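Local coordinates for protein putative phosphatase (DUF442) (Shewanella putrefaciens CN-32, PDB 3GXH) that is of unconfirmed function but probably hydrolyses phosphate esters as a member of the dual-specificity and tyrosine phosphatase superfamily, at residues Glu7-Ile12 and Ser34-Ala39; Ala19-Ser24 and Gly97-Val102; Val41-Asn46 and Gly67-Tyr72; Glu86-Ala91 and Tyr115-Lys120. All coordinates share one frame; numbering follows the deposited sequence. Where two conformers were deposited one is given.

Contact 1: residues Glu7-Ile12 and Ser34-Ala39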
loop_
_atom_site.group_PDB
_atom_site.type_symbol
_atom_site.label_atom_id
_atom_site.label_comp_id
_atom_site.label_asym_id
_atom_site.label_seq_id
_atom_site.Cartn_x
_atom_site.Cartn_y
_atom_site.Cartn_z
ATOM N N GLU A 7 12.875 7.961 -10.247
ATOM C CA GLU A 7 13.939 8.248 -9.297
ATOM C C GLU A 7 13.499 9.431 -8.430
ATOM O O GLU A 7 13.950 9.528 -7.304
ATOM C CB GLU A 7 15.289 8.524 -9.978
ATOM C CG GLU A 7 15.365 9.799 -10.780
ATOM C CD GLU A 7 16.750 10.056 -11.377
ATOM O OE1 GLU A 7 17.645 9.194 -11.237
ATOM O OE2 GLU A 7 16.935 11.125 -11.986
ATOM N N ASN A 8 12.592 10.278 -8.922
ATOM C CA ASN A 8 12.107 11.398 -8.144
ATOM C C ASN A 8 11.138 10.982 -7.040
ATOM O O ASN A 8 10.764 11.848 -6.259
ATOM C CB ASN A 8 11.480 12.508 -9.010
ATOM C CG ASN A 8 12.537 13.454 -9.630
ATOM O OD1 ASN A 8 13.737 13.319 -9.400
ATOM N ND2 ASN A 8 12.068 14.432 -10.388
ATOM N N LEU A 9 10.795 9.709 -6.906
ATOM C CA LEU A 9 9.972 9.224 -5.808
ATOM C C LEU A 9 10.788 8.699 -4.621
ATOM O O LEU A 9 10.203 8.285 -3.623
ATOM C CB LEU A 9 9.078 8.091 -6.303
ATOM C CG LEU A 9 8.177 8.468 -7.479
ATOM C CD1 LEU A 9 7.228 7.244 -7.807
ATOM C CD2 LEU A 9 7.315 9.707 -7.221
ATOM N N GLN A 10 12.113 8.663 -4.726
ATOM C CA GLN A 10 12.945 7.988 -3.744
ATOM C C GLN A 10 13.110 8.738 -2.420
ATOM O O GLN A 10 13.691 8.175 -1.505
ATOM C CB GLN A 10 14.312 7.643 -4.378
ATOM C CG GLN A 10 14.180 6.546 -5.448
ATOM C CD GLN A 10 13.709 5.187 -4.901
ATOM O OE1 GLN A 10 12.807 4.589 -5.474
ATOM N NE2 GLN A 10 14.257 4.753 -3.779
ATOM N N GLY A 11 12.533 9.936 -2.318
ATOM C CA GLY A 11 12.447 10.678 -1.056
ATOM C C GLY A 11 11.203 10.378 -0.278
ATOM O O GLY A 11 11.102 10.785 0.881
ATOM N N ILE A 12 10.255 9.610 -0.832
ATOM C CA ILE A 12 9.055 9.185 -0.100
ATOM C C ILE A 12 9.423 8.100 0.912
ATOM O O ILE A 12 10.120 7.107 0.632
ATOM C CB ILE A 12 7.959 8.723 -1.044
ATOM C CG1 ILE A 12 7.573 9.881 -1.918
ATOM C CG2 ILE A 12 6.753 8.166 -0.306
ATOM C CD1 ILE A 12 6.678 9.503 -3.107
ATOM N N SER A 34 2.347 15.438 -5.601
ATOM C CA SER A 34 2.625 15.956 -6.953
ATOM C C SER A 34 3.707 15.155 -7.670
ATOM O O SER A 34 3.623 14.911 -8.884
ATOM C CB SER A 34 2.974 17.442 -6.885
ATOM O OG SER A 34 1.783 18.179 -6.583
ATOM N N LEU A 35 4.729 14.737 -6.931
ATOM C CA LEU A 35 5.804 13.926 -7.532
ATOM C C LEU A 35 5.225 12.579 -8.006
ATOM O O LEU A 35 5.559 12.072 -9.071
ATOM C CB LEU A 35 6.938 13.663 -6.526
ATOM C CG LEU A 35 7.649 14.913 -5.990
ATOM C CD1 LEU A 35 8.699 14.442 -4.999
ATOM C CD2 LEU A 35 8.294 15.676 -7.144
ATOM N N LEU A 36 4.340 11.998 -7.202
ATOM C CA LEU A 36 3.654 10.761 -7.584
ATOM C C LEU A 36 2.881 10.932 -8.882
ATOM O O LEU A 36 2.978 10.075 -9.792
ATOM C CB LEU A 36 2.722 10.280 -6.463
ATOM C CG LEU A 36 3.530 9.696 -5.291
ATOM C CD1 LEU A 36 2.688 9.752 -3.985
ATOM C CD2 LEU A 36 4.018 8.222 -5.603
ATOM N N LYS A 37 2.124 11.998 -9.003
ATOM C CA LYS A 37 1.389 12.241 -10.237
ATOM C C LYS A 37 2.351 12.343 -11.428
ATOM O O LYS A 37 2.109 11.786 -12.497
ATOM C CB LYS A 37 0.554 13.518 -10.146
ATOM C CG LYS A 37 -0.202 13.916 -11.454
ATOM C CD LYS A 37 -1.254 12.890 -11.815
ATOM C CE LYS A 37 -1.940 13.234 -13.130
ATOM N NZ LYS A 37 -3.140 12.348 -13.359
ATOM N N GLN A 38 3.419 13.104 -11.250
ATOM C CA GLN A 38 4.375 13.327 -12.328
ATOM C C GLN A 38 5.050 12.049 -12.770
ATOM O O GLN A 38 5.436 11.930 -13.939
ATOM C CB GLN A 38 5.394 14.379 -11.894
ATOM C CG GLN A 38 4.809 15.786 -11.851
ATOM C CD GLN A 38 5.490 16.789 -10.892
ATOM O OE1 GLN A 38 4.871 17.801 -10.518
ATOM N NE2 GLN A 38 6.733 16.532 -10.504
ATOM N N ALA A 39 5.189 11.083 -11.864
ATOM C CA ALA A 39 5.759 9.759 -12.189
ATOM C C ALA A 39 4.768 8.839 -12.881
ATOM O O ALA A 39 5.136 7.752 -13.308
ATOM C CB ALA A 39 6.288 9.070 -10.938
HETATM O O HOH W 1 9.105 14.860 -10.944
#
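Leu9 reaches from the loop after helix 3-7 to Leu35 and Leu36 of helix 30-38 and to Ala39 beyond them. Past CB, Leu9 CG lies anti to the carbonyl carbon (chi1 -57°) and comes 4.0 Å from Ala39 CB. Leu9 CD1 goes on to Ala39 CB at 3.7 Å and also touches a methyl of Leu36, whereas Leu9 CD2 rests on the backbone of the helix, 3.5 Å from Leu35 O, an oxygen already engaged by Ala39 N. The side chains of Leu9 and Leu36 cross at about a right angle, and Leu36 is approached a second time by Ile12, whose CD1 lies 3.8 Å from Leu36 CG. Leu35 CD1 lies 3.5 Å from Asn8 O. No direct hydrogen bond joins the segments, but one water accepts from Asn8 ND2 (3.0 Å) and from Gln38 NE2 (2.9 Å). Two type I turns, Glu7 to Gln10 and Leu9 to Ile12, present Leu9 and Ile12 to the helix. Both also touch strand 22-25, through Leu23 and Ser25, so that the N-terminal loop packs beside helix 30-38 on one face of the central sheet, as in an alpha/beta fold.

Contact 2: residues Ala19-Ser24 and Gly97-Val102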
loop_
_atom_site.group_PDB
_atom_site.type_symbol
_atom_site.label_atom_id
_atom_site.label_comp_id
_atom_site.label_asym_id
_atom_site.label_seq_id
_atom_site.Cartn_x
_atom_site.Cartn_y
_atom_site.Cartn_z
ATOM N N ALA A 19 5.860 -3.903 -8.108
ATOM C CA ALA A 19 5.649 -4.375 -9.476
ATOM C C ALA A 19 5.637 -3.173 -10.407
ATOM O O ALA A 19 5.558 -2.043 -9.966
ATOM C CB ALA A 19 4.367 -5.084 -9.558
ATOM N N PRO A 20 5.777 -3.391 -11.727
ATOM C CA PRO A 20 5.805 -2.204 -12.582
ATOM C C PRO A 20 4.603 -1.222 -12.419
ATOM O O PRO A 20 4.852 0.002 -12.544
ATOM C CB PRO A 20 5.909 -2.809 -13.997
ATOM C CG PRO A 20 6.777 -4.059 -13.731
ATOM C CD PRO A 20 6.199 -4.609 -12.444
ATOM N N GLN A 21 3.412 -1.711 -12.078
ATOM C CA GLN A 21 2.230 -0.822 -11.773
ATOM C C GLN A 21 1.785 -0.703 -10.284
ATOM O O GLN A 21 0.671 -0.254 -10.010
ATOM C CB GLN A 21 0.991 -1.223 -12.588
ATOM C CG GLN A 21 1.181 -1.297 -14.131
ATOM C CD GLN A 21 -0.150 -1.660 -14.906
ATOM O OE1 GLN A 21 -0.733 -2.743 -14.733
ATOM N NE2 GLN A 21 -0.651 -0.710 -15.643
ATOM N N LEU A 22 2.574 -1.236 -9.359
ATOM C CA LEU A 22 2.204 -1.144 -7.938
ATOM C C LEU A 22 3.403 -0.665 -7.126
ATOM O O LEU A 22 4.440 -1.328 -7.045
ATOM C CB LEU A 22 1.790 -2.511 -7.389
ATOM C CG LEU A 22 1.311 -2.499 -5.953
ATOM C CD1 LEU A 22 0.109 -1.600 -5.718
ATOM C CD2 LEU A 22 1.051 -4.001 -5.548
ATOM N N LEU A 23 3.229 0.481 -6.471
ATOM C CA LEU A 23 4.117 1.023 -5.487
ATOM C C LEU A 23 3.515 0.812 -4.117
ATOM O O LEU A 23 2.298 0.854 -3.949
ATOM C CB LEU A 23 4.297 2.507 -5.714
ATOM C CG LEU A 23 4.885 2.953 -7.032
ATOM C CD1 LEU A 23 4.954 4.450 -7.102
ATOM C CD2 LEU A 23 6.279 2.314 -7.230
ATOM N N SER A 24 4.356 0.589 -3.105
ATOM C CA SER A 24 3.940 0.637 -1.697
ATOM C C SER A 24 4.831 1.664 -1.004
ATOM O O SER A 24 5.975 1.852 -1.377
ATOM C CB SER A 24 4.025 -0.733 -1.032
ATOM O OG SER A 24 5.397 -1.174 -0.919
ATOM N N GLY A 97 -5.269 -2.139 -14.576
ATOM C CA GLY A 97 -4.424 -1.515 -15.566
ATOM C C GLY A 97 -3.889 -0.125 -15.205
ATOM O O GLY A 97 -3.162 0.484 -15.987
ATOM N N LYS A 98 -4.298 0.385 -14.042
ATOM C CA LYS A 98 -3.805 1.682 -13.578
ATOM C C LYS A 98 -2.536 1.525 -12.722
ATOM O O LYS A 98 -2.301 0.481 -12.101
ATOM C CB LYS A 98 -4.877 2.410 -12.760
ATOM C CG LYS A 98 -6.188 2.673 -13.496
ATOM C CD LYS A 98 -6.001 3.733 -14.548
ATOM C CE LYS A 98 -7.342 4.219 -15.139
ATOM N NZ LYS A 98 -7.103 4.980 -16.409
ATOM N N ASP A 99 -1.749 2.599 -12.650
ATOM C CA ASP A 99 -0.609 2.647 -11.740
ATOM C C ASP A 99 -1.072 3.096 -10.361
ATOM O O ASP A 99 -1.704 4.138 -10.240
ATOM C CB ASP A 99 0.462 3.569 -12.257
ATOM C CG ASP A 99 1.161 2.969 -13.468
ATOM O OD1 ASP A 99 1.692 1.857 -13.352
ATOM O OD2 ASP A 99 1.070 3.559 -14.532
ATOM N N VAL A 100 -0.823 2.269 -9.357
ATOM C CA VAL A 100 -1.370 2.421 -8.010
ATOM C C VAL A 100 -0.239 2.560 -6.993
ATOM O O VAL A 100 0.786 1.855 -7.059
ATOM C CB VAL A 100 -2.187 1.196 -7.648
ATOM C CG1 VAL A 100 -2.761 1.281 -6.210
ATOM C CG2 VAL A 100 -3.316 0.954 -8.709
ATOM N N LEU A 101 -0.439 3.460 -6.051
ATOM C CA LEU A 101 0.312 3.466 -4.793
ATOM C C LEU A 101 -0.581 3.005 -3.668
ATOM O O LEU A 101 -1.691 3.576 -3.527
ATOM C CB LEU A 101 0.782 4.896 -4.459
ATOM C CG LEU A 101 1.368 5.062 -3.058
ATOM C CD1 LEU A 101 2.674 4.251 -2.892
ATOM C CD2 LEU A 101 1.638 6.506 -2.682
ATOM N N VAL A 102 -0.159 2.006 -2.908
ATOM C CA VAL A 102 -0.828 1.693 -1.646
ATOM C C VAL A 102 0.126 2.129 -0.542
ATOM O O VAL A 102 1.327 1.802 -0.600
ATOM C CB VAL A 102 -1.270 0.241 -1.545
ATOM C CG1 VAL A 102 -0.094 -0.766 -1.733
ATOM C CG2 VAL A 102 -2.062 -0.046 -0.271
HETATM O O HOH W 2 3.830 1.170 -14.737
#
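The amide of Gln21 and the carboxylate of Asp99 are turned 84° against each other where their side chains cross at about a right angle. Asp99 OD1 lies beside the aliphatic base of Gln21, 3.2 Å from Gln21 CB, and not against its amide. The extended Gln21 chain carries the amide past it, and Gln21 NE2 donates a weak, strongly bent bond to Gly97 O (2.8 Å, 125°). A water that donates to both Asp99 OD1 (2.6 Å) and Pro20 O closes this exposed end.

From here the strands run parallel. Val100 N donates to Gln21 O, Leu23 N to Val100 O (2.9 Å), and Val102 N to Leu23 O (2.9 Å). CA-H...O contacts such as Ser24 CA to Val102 O (3.1 Å) accompany them. Leu22 CD1 meets CG1 of both Val100 and Val102 on the face covered by helices 82-94 and 108-120; on the other, Leu23 CB touches Leu101 CD1 at 3.7 Å.

Ser24 OG is gripped by Gln18 NE2, Asn107 ND2 and Gln16 O. Two amide donors and one carbonyl are consistent with the hydroxyl giving its proton to Gln16 O. Asn107 follows strand 100-103 in the loop that probably corresponds to the phosphate-binding P-loop of this superfamily, so the buried serine ties strand 22-25 to the probable active-site loop.

Contact 3: residues Val41-Asn46 and Gly67-Tyr72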
loop_
_atom_site.group_PDB
_atom_site.type_symbol
_atom_site.label_atom_id
_atom_site.label_comp_id
_atom_site.label_asym_id
_atom_site.label_seq_id
_atom_site.Cartn_x
_atom_site.Cartn_y
_atom_site.Cartn_z
ATOM N N VAL A 41 1.625 7.876 -11.401
ATOM C CA VAL A 41 0.697 7.210 -10.522
ATOM C C VAL A 41 -0.729 7.741 -10.779
ATOM O O VAL A 41 -0.942 8.958 -10.895
ATOM C CB VAL A 41 1.067 7.352 -9.026
ATOM C CG1 VAL A 41 -0.002 6.709 -8.097
ATOM C CG2 VAL A 41 2.459 6.720 -8.804
ATOM N N ASP A 42 -1.723 6.834 -10.866
ATOM C CA ASP A 42 -3.102 7.182 -11.169
ATOM C C ASP A 42 -4.005 7.163 -9.924
ATOM O O ASP A 42 -4.974 7.906 -9.877
ATOM C CB ASP A 42 -3.677 6.168 -12.165
ATOM C CG ASP A 42 -2.981 6.160 -13.488
ATOM O OD1 ASP A 42 -2.870 7.234 -14.116
ATOM O OD2 ASP A 42 -2.513 5.068 -13.950
ATOM N N VAL A 43 -3.727 6.251 -8.986
ATOM C CA VAL A 43 -4.627 6.009 -7.866
ATOM C C VAL A 43 -3.774 5.881 -6.615
ATOM O O VAL A 43 -2.719 5.220 -6.625
ATOM C CB VAL A 43 -5.343 4.681 -8.068
ATOM C CG1 VAL A 43 -6.390 4.462 -6.935
ATOM C CG2 VAL A 43 -5.952 4.512 -9.485
ATOM N N VAL A 44 -4.236 6.490 -5.515
ATOM C CA VAL A 44 -3.623 6.312 -4.230
ATOM C C VAL A 44 -4.603 5.601 -3.311
ATOM O O VAL A 44 -5.747 6.092 -3.178
ATOM C CB VAL A 44 -3.240 7.661 -3.594
ATOM C CG1 VAL A 44 -2.711 7.443 -2.163
ATOM C CG2 VAL A 44 -2.171 8.371 -4.441
ATOM N N ILE A 45 -4.195 4.475 -2.741
ATOM C CA ILE A 45 -4.966 3.680 -1.794
ATOM C C ILE A 45 -4.310 3.851 -0.442
ATOM O O ILE A 45 -3.176 3.459 -0.245
ATOM C CB ILE A 45 -5.093 2.197 -2.200
ATOM C CG1 ILE A 45 -5.660 2.089 -3.622
ATOM C CG2 ILE A 45 -5.925 1.462 -1.140
ATOM C CD1 ILE A 45 -5.727 0.657 -4.107
ATOM N N ASN A 46 -5.031 4.492 0.481
ATOM C CA ASN A 46 -4.527 4.866 1.806
ATOM C C ASN A 46 -5.100 3.928 2.828
ATOM O O ASN A 46 -6.317 3.821 2.993
ATOM C CB ASN A 46 -4.975 6.284 2.118
ATOM C CG ASN A 46 -4.534 6.770 3.470
ATOM O OD1 ASN A 46 -3.643 6.166 4.129
ATOM N ND2 ASN A 46 -5.204 7.844 3.921
ATOM N N GLY A 67 -4.360 15.473 -8.982
ATOM C CA GLY A 67 -4.822 14.797 -10.184
ATOM C C GLY A 67 -4.939 13.284 -10.192
ATOM O O GLY A 67 -4.964 12.648 -11.250
HETATM N N MSE A 68 -5.046 12.701 -9.005
HETATM C CA MSE A 68 -5.178 11.271 -8.872
HETATM C C MSE A 68 -6.453 10.831 -8.181
HETATM O O MSE A 68 -7.125 11.650 -7.538
HETATM C CB MSE A 68 -3.988 10.722 -8.074
HETATM C CG MSE A 68 -2.671 10.936 -8.752
HETATM SE SE MSE A 68 -1.084 10.404 -7.768
HETATM C CE MSE A 68 -1.240 11.737 -6.324
ATOM N N ASP A 69 -6.819 9.569 -8.351
ATOM C CA ASP A 69 -7.993 9.008 -7.710
ATOM C C ASP A 69 -7.587 8.564 -6.304
ATOM O O ASP A 69 -6.432 8.197 -6.077
ATOM C CB ASP A 69 -8.493 7.774 -8.487
ATOM C CG ASP A 69 -9.061 8.098 -9.824
ATOM O OD1 ASP A 69 -9.533 9.220 -10.033
ATOM O OD2 ASP A 69 -9.053 7.166 -10.658
ATOM N N TYR A 70 -8.522 8.641 -5.357
ATOM C CA TYR A 70 -8.278 8.375 -3.962
ATOM C C TYR A 70 -9.203 7.277 -3.447
ATOM O O TYR A 70 -10.413 7.354 -3.635
ATOM C CB TYR A 70 -8.514 9.664 -3.157
ATOM C CG TYR A 70 -8.268 9.499 -1.682
ATOM C CD1 TYR A 70 -6.989 9.204 -1.238
ATOM C CD2 TYR A 70 -9.290 9.602 -0.745
ATOM C CE1 TYR A 70 -6.702 9.046 0.105
ATOM C CE2 TYR A 70 -8.998 9.455 0.610
ATOM C CZ TYR A 70 -7.704 9.219 1.036
ATOM O OH TYR A 70 -7.402 9.029 2.386
ATOM N N VAL A 71 -8.636 6.269 -2.810
ATOM C CA VAL A 71 -9.354 5.188 -2.126
ATOM C C VAL A 71 -8.882 5.121 -0.687
ATOM O O VAL A 71 -7.641 5.035 -0.446
ATOM C CB VAL A 71 -9.165 3.838 -2.846
ATOM C CG1 VAL A 71 -10.046 2.778 -2.192
ATOM C CG2 VAL A 71 -9.404 3.949 -4.350
ATOM N N TYR A 72 -9.809 5.114 0.276
ATOM C CA TYR A 72 -9.494 5.090 1.687
ATOM C C TYR A 72 -10.031 3.803 2.294
ATOM O O TYR A 72 -11.225 3.579 2.345
ATOM C CB TYR A 72 -10.145 6.302 2.367
ATOM C CG TYR A 72 -10.001 6.374 3.856
ATOM C CD1 TYR A 72 -8.718 6.344 4.448
ATOM C CD2 TYR A 72 -11.081 6.473 4.669
ATOM C CE1 TYR A 72 -8.594 6.493 5.788
ATOM C CE2 TYR A 72 -10.944 6.571 6.059
ATOM C CZ TYR A 72 -9.689 6.583 6.603
ATOM O OH TYR A 72 -9.549 6.692 7.998
#
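Strands 43-46 and 69-72 are the two parallel strands of a beta-alpha-beta unit, and Asn46 meets Tyr70 beside the backbone ladder that joins them. The ladder starts with Asp69 N donating to Asp42 O (2.9 Å), continues with Val44 N to Asp69 O and Val71 N to Val44 O, and ends with Asn46 N to Val71 O (2.8 Å). Beyond it Asn46 ND2 gives a nearly straight bond to Tyr70 OH (2.9 Å, 173°) that lies in the amide plane. The amide and the Tyr70 ring are turned 47° apart. The other end of that amide, OD1, accepts from Met48 N. Helix 59-65 makes the crossover between the strands and covers this face, its Glu59 touching Val44, Asn46 and Tyr70. The selenomethionine Met68 sets its SE 3.9 Å from Val41 CG1, and a bend at chi3 (-66°) brings Met68 CE to Val44 CG2 at 4.0 Å. On the reverse face Val43 CG1 touches Val71 CG2 at 4.0 Å, while Ile45 and Val71 lie side by side, pointing the same way, with Ile45 CG1 4.0 Å from Val71 CB. Within this chain 69-72 is an edge strand; 43-46 has strand 100-103 as its other neighbour.

Contact 4: residues Glu86-Ala91 and Tyr115-Lys120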
loop_
_atom_site.group_PDB
_atom_site.type_symbol
_atom_site.label_atom_id
_atom_site.label_comp_id
_atom_site.label_asym_id
_atom_site.label_seq_id
_atom_site.Cartn_x
_atom_site.Cartn_y
_atom_site.Cartn_z
ATOM N N GLU A 86 -9.729 -7.933 1.598
ATOM C CA GLU A 86 -10.683 -8.115 0.498
ATOM C C GLU A 86 -11.125 -6.795 -0.132
ATOM O O GLU A 86 -11.234 -6.687 -1.335
ATOM C CB GLU A 86 -11.909 -8.886 0.973
ATOM C CG GLU A 86 -11.616 -10.337 1.300
ATOM C CD GLU A 86 -11.301 -11.173 0.074
ATOM O OE1 GLU A 86 -11.767 -10.818 -1.036
ATOM O OE2 GLU A 86 -10.587 -12.194 0.234
ATOM N N ALA A 87 -11.335 -5.783 0.705
ATOM C CA ALA A 87 -11.682 -4.488 0.204
ATOM C C ALA A 87 -10.543 -3.911 -0.663
ATOM O O ALA A 87 -10.749 -3.303 -1.716
ATOM C CB ALA A 87 -12.065 -3.516 1.412
ATOM N N PHE A 88 -9.312 -4.099 -0.208
ATOM C CA PHE A 88 -8.162 -3.722 -1.035
ATOM C C PHE A 88 -8.122 -4.476 -2.352
ATOM O O PHE A 88 -7.886 -3.909 -3.401
ATOM C CB PHE A 88 -6.865 -3.938 -0.220
ATOM C CG PHE A 88 -5.613 -3.748 -0.998
ATOM C CD1 PHE A 88 -5.286 -2.508 -1.522
ATOM C CD2 PHE A 88 -4.699 -4.797 -1.151
ATOM C CE1 PHE A 88 -4.117 -2.339 -2.289
ATOM C CE2 PHE A 88 -3.520 -4.630 -1.904
ATOM C CZ PHE A 88 -3.235 -3.406 -2.464
ATOM N N PHE A 89 -8.311 -5.781 -2.289
ATOM C CA PHE A 89 -8.318 -6.558 -3.510
ATOM C C PHE A 89 -9.393 -6.102 -4.497
ATOM O O PHE A 89 -9.136 -5.942 -5.706
ATOM C CB PHE A 89 -8.574 -8.048 -3.235
ATOM C CG PHE A 89 -7.485 -8.807 -2.503
ATOM C CD1 PHE A 89 -6.212 -8.319 -2.264
ATOM C CD2 PHE A 89 -7.788 -10.091 -2.062
ATOM C CE1 PHE A 89 -5.272 -9.097 -1.642
ATOM C CE2 PHE A 89 -6.845 -10.874 -1.424
ATOM C CZ PHE A 89 -5.572 -10.351 -1.195
ATOM N N ALA A 90 -10.575 -5.750 -3.967
ATOM C CA ALA A 90 -11.653 -5.243 -4.808
ATOM C C ALA A 90 -11.309 -3.902 -5.398
ATOM O O ALA A 90 -11.640 -3.618 -6.543
ATOM C CB ALA A 90 -12.991 -5.184 -4.025
ATOM N N ALA A 91 -10.644 -3.044 -4.619
ATOM C CA ALA A 91 -10.242 -1.753 -5.149
ATOM C C ALA A 91 -9.211 -1.915 -6.272
ATOM O O ALA A 91 -9.256 -1.231 -7.290
ATOM C CB ALA A 91 -9.675 -0.861 -4.034
ATOM N N TYR A 115 1.923 -7.861 -0.617
ATOM C CA TYR A 115 2.317 -9.267 -0.652
ATOM C C TYR A 115 1.096 -10.156 -0.866
ATOM O O TYR A 115 1.107 -11.040 -1.729
ATOM C CB TYR A 115 3.012 -9.633 0.651
ATOM C CG TYR A 115 3.193 -11.110 0.809
ATOM C CD1 TYR A 115 4.110 -11.782 0.019
ATOM C CD2 TYR A 115 2.394 -11.852 1.688
ATOM C CE1 TYR A 115 4.267 -13.156 0.118
ATOM C CE2 TYR A 115 2.548 -13.232 1.806
ATOM C CZ TYR A 115 3.472 -13.868 1.023
ATOM O OH TYR A 115 3.622 -15.263 1.149
ATOM N N LEU A 116 0.014 -9.908 -0.102
ATOM C CA LEU A 116 -1.137 -10.757 -0.233
ATOM C C LEU A 116 -1.774 -10.627 -1.610
ATOM O O LEU A 116 -2.285 -11.630 -2.163
ATOM C CB LEU A 116 -2.158 -10.452 0.862
ATOM C CG LEU A 116 -1.701 -10.952 2.237
ATOM C CD1 LEU A 116 -2.688 -10.466 3.298
ATOM C CD2 LEU A 116 -1.537 -12.489 2.325
ATOM N N TYR A 117 -1.756 -9.434 -2.181
ATOM C CA TYR A 117 -2.309 -9.207 -3.491
ATOM C C TYR A 117 -1.524 -9.957 -4.537
ATOM O O TYR A 117 -2.100 -10.639 -5.402
ATOM C CB TYR A 117 -2.341 -7.704 -3.810
ATOM C CG TYR A 117 -2.635 -7.398 -5.247
ATOM C CD1 TYR A 117 -3.936 -7.466 -5.719
ATOM C CD2 TYR A 117 -1.598 -7.078 -6.156
ATOM C CE1 TYR A 117 -4.217 -7.187 -7.063
ATOM C CE2 TYR A 117 -1.883 -6.820 -7.504
ATOM C CZ TYR A 117 -3.185 -6.864 -7.914
ATOM O OH TYR A 117 -3.438 -6.625 -9.259
ATOM N N GLN A 118 -0.219 -9.820 -4.505
ATOM C CA GLN A 118 0.602 -10.514 -5.491
ATOM C C GLN A 118 0.446 -12.025 -5.355
ATOM O O GLN A 118 0.400 -12.759 -6.358
ATOM C CB GLN A 118 2.045 -10.091 -5.398
ATOM C CG GLN A 118 2.217 -8.607 -5.741
ATOM C CD GLN A 118 3.648 -8.114 -5.737
ATOM O OE1 GLN A 118 4.506 -8.578 -4.962
ATOM N NE2 GLN A 118 3.915 -7.123 -6.614
ATOM N N LEU A 119 0.378 -12.486 -4.108
ATOM C CA LEU A 119 0.204 -13.917 -3.844
ATOM C C LEU A 119 -1.105 -14.409 -4.447
ATOM O O LEU A 119 -1.133 -15.418 -5.176
ATOM C CB LEU A 119 0.292 -14.153 -2.332
ATOM C CG LEU A 119 0.231 -15.603 -1.904
ATOM C CD1 LEU A 119 1.465 -16.347 -2.439
ATOM C CD2 LEU A 119 0.169 -15.663 -0.378
ATOM N N LYS A 120 -2.200 -13.682 -4.246
ATOM C CA LYS A 120 -3.497 -14.163 -4.755
ATOM C C LYS A 120 -3.633 -14.032 -6.272
ATOM O O LYS A 120 -4.391 -14.795 -6.913
ATOM C CB LYS A 120 -4.634 -13.469 -4.029
ATOM C CG LYS A 120 -4.917 -12.121 -4.549
ATOM C CD LYS A 120 -5.986 -12.056 -5.646
ATOM C CE LYS A 120 -6.392 -10.604 -5.829
ATOM N NZ LYS A 120 -7.206 -10.394 -7.050
HETATM O O HOH W 3 -7.864 -7.756 -7.288
#
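Leu116 is the first residue of 115-120 to meet helix 82-94, and it does so through the tip of Phe89: Phe89 CZ lies 3.7 Å from Leu116 O and 4.0 Å from Leu116 CB. The leucine side chain also touches Leu148 and Val151 of helix 142-154, which places Phe89 close to the joint of three helices.

Tyr117 comes next and takes two phenylalanines. Phe89 CE1 presses on the backbone at Tyr117 CA (3.5 Å), and Phe88 CE2 meets Tyr117 CB at 3.8 Å, the side chains of Phe88 and Tyr117 crossing at about a right angle. Phe89 CD1 lies at the edge of the tyrosine ring, near its plane.

One turn after Leu116, Lys120 lies over a face of the Phe89 ring. Its CG, set between the backbone N and the carbonyl carbon (chi1 80°), makes a CH-pi contact, 4.0 Å from the ring centroid of Phe89. The chain bends at chi2 (92°), which places CD, and Lys120 CE lies 3.9 Å from Phe89 CG. The two side chains slide past each other in opposite directions. The ammonium is more distant from the ring, at most weakly attracted to it. Instead Lys120 NZ donates to a water (2.7 Å) that in turn donates to Phe89 O, bridging the helices.

The short helical segments cross at -64°, and Phe88 and Tyr117 also touch the sheet residues Val102 and Leu22, respectively. Such aromatic packing joins two helices on one face of the central sheet, an arrangement in keeping with the alpha/beta fold of the phosphatase superfamily.

Overall arrangement
The central sheet connects all four contacts. Contacts 2 and 3 supply four of its strands and are joined side by side, Asp42 N lying 2.8 Å from Asp99 O and Ile45 N 2.8 Å from Leu101 O. Contact 1 packs against one face, where Leu9 CD1 is 3.7 Å from Leu23 CD1 and Leu36 CD1 is 3.7 Å from Leu101 CD2. Contact 4 covers the other, with Phe88 CE1 3.7 Å from Val102 CG2. Contacts 1 and 4 lie on opposite sides of the chain's centre, their centres about 24 Å apart. The loop between strand 100-103 of contact 2 and helix 108-120 of contact 4 probably forms the phosphate-binding site.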